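Local coordinates for listeria nuclear targeted protein A (Listeria monocytogenes, PDB 4CIH) that relieves the repression of host interferon-stimulated genes by binding the chromatin repressor BAHD1 and blocking its recruitment to them, at residues Ser65-Ala68 against Ile69-Ser73; Glu37-Asp41 against Leu42-Asn46. The protein carries 2 engineered substitutions. All coordinates share one frame; numbering follows the deposited sequence.

Contact 1. Residues Ser65-Ala68 against Ile69-Ser73; sequences SIDA and IKRSS
Lys70 N donates to Ile66 O over 2.7 Å. The bond is fairly straight, with an N-H...O angle of 162°. Ile69 N makes a second, weak bond to the same oxygen, strongly bent. The second backbone bond of helical spacing runs from Arg71 N to Asp67 O at 2.9 Å; the position of Asp67 O is less certain, so its exact length is too. The same two residues meet again through their side chains. Asp67 OD1 lies 3.3 Å from Arg71 NE in a weak, bent hydrogen bond that forms part of a salt bridge. OD1 sits at the guanidinium edge, in the plane of that group, while the carboxylate is turned nearly upright to it, with 83° between the planes. The Asp67 CG lies anti to the backbone N (chi1 176°), which carries the carboxylate along the helix toward Arg71. Bends at chi2 and chi3 bring the arginine back to it. The outer end of Arg71 is held more firmly elsewhere, where NH1 forms a salt bridge with Glu74.

The backbone bonds belong to helix 67-70, a short helix of a single turn between the long helices 42-63 and 77-103. Ile66 is its N-cap residue, contributing its backbone carbonyl. Packing lies on another side of the turn. Ile66 CB rests 3.6 Å from Ile69 CB, and Ile66 CG2 reaches Ile69 CG1 at 4.0 Å, the two branched chains crossing at a slant. Ile66 and Ala68 also touch Leu4, whereas Ile69 packs on Phe82 and the Lys83 side chain of helix 77-103. Beyond the turn, Ser72 OG is hydrogen-bonded to Glu80 and Lys83.

Contact 2. Residues Glu37-Asp41 against Leu42-Asn46; sequences ESWSD and LDFAN
Trp39 and Phe44 extend in the same direction alongside each other, but their rings are nearly perpendicular. The indole turns an edge toward the Phe44 face in an offset edge-to-face stack. The centroids of the five-membered ring of Trp39 and the Phe44 ring are 5.8 Å apart, with the planes at 80°. The closest side-chain atoms of the pair are Trp39 CD1 and Phe44 CE2, at 4.0 Å. The Trp39 side chain is poorly ordered, so this stack is probably not rigid.

Ser40 comes at the Phe44 ring from its edge. Ser40 OG lies in the ring plane, 3.1 Å from Phe44 CD2. With Phe44 CG anti to the backbone N (chi1 158°), the ring reaches back from the helix over the preceding loop. Ser40 OG is also hydrogen-bonded to Thr33 of helix 8-34, which ties the loop to that helix.

The first turn of helix 42-63 is fastened through Asp41 O. This oxygen accepts from Phe44 N at 2.8 Å, with the donor well above the carbonyl plane. It also accepts from Ala45 N at 3.1 Å, almost in line with the C=O bond. Just ahead of Asp41, a type I beta turn from Glu37 to Ser40 forms part of the loop joining helices 8-34 and 42-63 of the bundle. Ala45 packs on helix 8-34, touching Ile29 and Thr33.

Two N-H groups of the first turn thus share one acceptor, while Ser40 OG meets a ring edge whose hydrogens are slightly positive, probably a mildly favourable contact.

In the fold
Contact 2 comes first along the chain, and contact 1 follows. Their centres are 39 Å apart, their nearest atoms about 25 Å, and they do not touch. The chain's centre falls between them. Helix 42-63 connects them: residues 37-46 form the loop and first turn that lead into it from helix 8-34, and residues 65-73 follow its far end and lead on to helix 77-103. Each contact is therefore a local connection at one end of the helical bundle. They belong to the two connections, one before and one after helix 42-63, at which the chain turns back in the up-and-down order of this all-helical domain.

Contact 1. Residues Ser65-Ala68 against Ile69-Ser73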
loop_
_atom_site.group_PDB
_atom_site.type_symbol
_atom_site.label_atom_id
_atom_site.label_comp_id
_atom_site.label_asym_id
_atom_site.label_seq_id
_atom_site.Cartn_x
_atom_site.Cartn_y
_atom_site.Cartn_z
ATOM N N SER A 65 -8.793 -6.349 7.692
ATOM C CA SER A 65 -10.012 -6.753 8.410
ATOM C C SER A 65 -10.441 -8.191 8.153
ATOM O O SER A 65 -11.529 -8.608 8.551
ATOM C CB SER A 65 -11.162 -5.749 8.195
ATOM O OG SER A 65 -12.007 -6.145 7.129
ATOM N N ILE A 66 -9.576 -8.972 7.510
ATOM C CA ILE A 66 -9.715 -10.423 7.560
ATOM C C ILE A 66 -9.815 -10.885 9.016
ATOM O O ILE A 66 -9.203 -10.266 9.911
ATOM C CB ILE A 66 -8.595 -11.088 6.779
ATOM C CG1 ILE A 66 -8.864 -10.830 5.280
ATOM C CG2 ILE A 66 -8.546 -12.573 7.114
ATOM C CD1 ILE A 66 -7.739 -11.176 4.344
ATOM N N ASP A 67 -10.661 -11.876 9.299
ATOM C CA ASP A 67 -10.928 -12.154 10.710
ATOM C C ASP A 67 -9.595 -12.425 11.346
ATOM O O ASP A 67 -9.085 -11.607 12.123
ATOM C CB ASP A 67 -11.904 -13.313 10.919
ATOM C CG ASP A 67 -12.102 -13.649 12.397
ATOM O OD1 ASP A 67 -11.155 -14.180 13.005
ATOM O OD2 ASP A 67 -13.207 -13.415 12.951
ATOM N N ALA A 68 -8.990 -13.526 10.903
ATOM C CA ALA A 68 -7.629 -13.908 11.286
ATOM C C ALA A 68 -6.613 -12.780 11.184
ATOM O O ALA A 68 -5.603 -12.815 11.908
ATOM C CB ALA A 68 -7.162 -15.085 10.441
ATOM N N ILE A 69 -6.828 -11.804 10.287
ATOM C CA ILE A 69 -5.911 -10.637 10.234
ATOM C C ILE A 69 -6.154 -9.655 11.388
ATOM O O ILE A 69 -5.206 -9.185 12.020
ATOM C CB ILE A 69 -5.809 -9.975 8.819
ATOM C CG1 ILE A 69 -5.049 -10.890 7.856
ATOM C CG2 ILE A 69 -5.036 -8.662 8.837
ATOM C CD1 ILE A 69 -3.616 -11.157 8.259
ATOM N N LYS A 70 -7.417 -9.352 11.678
ATOM C CA LYS A 70 -7.803 -8.809 12.988
ATOM C C LYS A 70 -7.047 -9.491 14.138
ATOM O O LYS A 70 -6.282 -8.854 14.899
ATOM C CB LYS A 70 -9.311 -9.033 13.201
ATOM C CG LYS A 70 -9.913 -8.455 14.483
ATOM C CD LYS A 70 -10.270 -6.969 14.324
ATOM C CE LYS A 70 -11.189 -6.494 15.448
ATOM N NZ LYS A 70 -11.255 -4.987 15.579
ATOM N N ARG A 71 -7.280 -10.799 14.269
ATOM C CA ARG A 71 -6.947 -11.541 15.492
ATOM C C ARG A 71 -5.472 -11.994 15.456
ATOM O O ARG A 71 -4.947 -12.633 16.371
ATOM C CB ARG A 71 -7.986 -12.651 15.705
ATOM C CG ARG A 71 -9.358 -12.287 15.076
ATOM C CD ARG A 71 -10.637 -12.514 15.899
ATOM N NE ARG A 71 -10.822 -13.913 16.279
ATOM C CZ ARG A 71 -10.601 -14.365 17.515
ATOM N NH1 ARG A 71 -10.241 -13.519 18.474
ATOM N NH2 ARG A 71 -10.752 -15.645 17.818
ATOM N N SER A 72 -4.795 -11.528 14.407
ATOM C CA SER A 72 -3.362 -11.739 14.159
ATOM C C SER A 72 -2.474 -12.189 15.321
ATOM O O SER A 72 -1.696 -13.126 15.164
ATOM C CB SER A 72 -2.751 -10.501 13.489
ATOM O OG SER A 72 -2.841 -9.344 14.306
ATOM N N SER A 73 -2.538 -11.517 16.466
ATOM C CA SER A 73 -1.646 -11.884 17.561
ATOM C C SER A 73 -1.916 -13.235 18.201
ATOM O O SER A 73 -1.066 -13.760 18.914
ATOM C CB SER A 73 -1.589 -10.796 18.643
ATOM O OG SER A 73 -2.836 -10.132 18.772
#

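Contact 2. Residues Glu37-Asp41 against Leu42-Asn46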
loop_
_atom_site.group_PDB
_atom_site.type_symbol
_atom_site.label_atom_id
_atom_site.label_comp_id
_atom_site.label_asym_id
_atom_site.label_seq_id
_atom_site.Cartn_x
_atom_site.Cartn_y
_atom_site.Cartn_z
ATOM N N GLU A 37 1.520 17.714 -18.572
ATOM C CA GLU A 37 0.999 17.055 -19.778
ATOM C C GLU A 37 -0.442 17.488 -20.091
ATOM O O GLU A 37 -1.334 17.398 -19.219
ATOM C CB GLU A 37 1.093 15.519 -19.645
ATOM C CG GLU A 37 2.499 14.966 -19.414
ATOM C CD GLU A 37 3.288 14.719 -20.697
ATOM O OE1 GLU A 37 3.072 15.446 -21.694
ATOM O OE2 GLU A 37 4.156 13.811 -20.707
ATOM N N SER A 38 -0.657 17.890 -21.354
ATOM C CA SER A 38 -1.790 18.728 -21.801
ATOM C C SER A 38 -3.173 18.494 -21.173
ATOM O O SER A 38 -3.902 19.455 -20.897
ATOM C CB SER A 38 -1.912 18.705 -23.336
ATOM O OG SER A 38 -2.706 17.620 -23.801
ATOM N N TRP A 39 -3.533 17.221 -21.006
ATOM C CA TRP A 39 -4.818 16.801 -20.434
ATOM C C TRP A 39 -4.736 16.734 -18.908
ATOM O O TRP A 39 -5.764 16.773 -18.223
ATOM C CB TRP A 39 -5.227 15.430 -21.002
ATOM C CG TRP A 39 -4.083 14.436 -21.046
ATOM C CD1 TRP A 39 -3.487 13.823 -19.971
ATOM C CD2 TRP A 39 -3.383 13.962 -22.221
ATOM N NE1 TRP A 39 -2.465 13.001 -20.401
ATOM C CE2 TRP A 39 -2.380 13.067 -21.776
ATOM C CE3 TRP A 39 -3.506 14.209 -23.600
ATOM C CZ2 TRP A 39 -1.512 12.412 -22.662
ATOM C CZ3 TRP A 39 -2.637 13.562 -24.478
ATOM C CH2 TRP A 39 -1.654 12.674 -24.005
ATOM N N SER A 40 -3.504 16.661 -18.396
ATOM C CA SER A 40 -3.227 16.468 -16.970
ATOM C C SER A 40 -2.941 17.775 -16.213
ATOM O O SER A 40 -1.785 18.133 -15.946
ATOM C CB SER A 40 -2.084 15.452 -16.773
ATOM O OG SER A 40 -2.214 14.742 -15.544
ATOM N N ASP A 41 -4.009 18.485 -15.866
ATOM C CA ASP A 41 -3.896 19.564 -14.905
ATOM C C ASP A 41 -4.190 19.072 -13.517
ATOM O O ASP A 41 -4.570 17.924 -13.294
ATOM C CB ASP A 41 -4.851 20.711 -15.205
ATOM C CG ASP A 41 -4.402 21.513 -16.372
ATOM O OD1 ASP A 41 -3.424 21.066 -16.994
ATOM O OD2 ASP A 41 -5.027 22.557 -16.668
ATOM N N LEU A 42 -4.107 20.025 -12.611
ATOM C CA LEU A 42 -4.207 19.762 -11.216
ATOM C C LEU A 42 -5.604 19.269 -10.890
ATOM O O LEU A 42 -5.816 18.658 -9.852
ATOM C CB LEU A 42 -3.856 21.037 -10.458
ATOM C CG LEU A 42 -2.896 20.874 -9.276
ATOM C CD1 LEU A 42 -2.056 19.611 -9.408
ATOM C CD2 LEU A 42 -2.041 22.124 -9.098
ATOM N N ASP A 43 -6.546 19.493 -11.799
ATOM C CA ASP A 43 -7.889 18.968 -11.598
ATOM C C ASP A 43 -8.081 17.557 -12.140
ATOM O O ASP A 43 -8.909 16.795 -11.626
ATOM C CB ASP A 43 -8.926 19.909 -12.201
ATOM C CG ASP A 43 -8.957 21.252 -11.503
ATOM O OD1 ASP A 43 -8.044 21.517 -10.681
ATOM O OD2 ASP A 43 -9.912 22.025 -11.759
ATOM N N PHE A 44 -7.328 17.217 -13.181
ATOM C CA PHE A 44 -7.505 15.944 -13.812
ATOM C C PHE A 44 -6.896 14.905 -12.885
ATOM O O PHE A 44 -7.560 13.956 -12.475
ATOM C CB PHE A 44 -6.850 15.934 -15.193
ATOM C CG PHE A 44 -6.521 14.554 -15.715
ATOM C CD1 PHE A 44 -7.520 13.641 -16.016
ATOM C CD2 PHE A 44 -5.200 14.172 -15.910
ATOM C CE1 PHE A 44 -7.215 12.384 -16.521
ATOM C CE2 PHE A 44 -4.881 12.907 -16.388
ATOM C CZ PHE A 44 -5.893 12.005 -16.694
ATOM N N ALA A 45 -5.615 15.076 -12.592
ATOM C CA ALA A 45 -4.916 14.270 -11.607
ATOM C C ALA A 45 -5.683 14.008 -10.284
ATOM O O ALA A 45 -5.799 12.871 -9.863
ATOM C CB ALA A 45 -3.583 14.935 -11.305
ATOM N N ASN A 46 -6.221 15.050 -9.654
ATOM C CA ASN A 46 -6.780 14.921 -8.304
ATOM C C ASN A 46 -8.048 14.051 -8.272
ATOM O O ASN A 46 -8.365 13.407 -7.290
ATOM C CB ASN A 46 -7.102 16.322 -7.725
ATOM C CG ASN A 46 -5.857 17.106 -7.296
ATOM O OD1 ASN A 46 -4.855 16.529 -6.908
ATOM N ND2 ASN A 46 -5.935 18.439 -7.352
#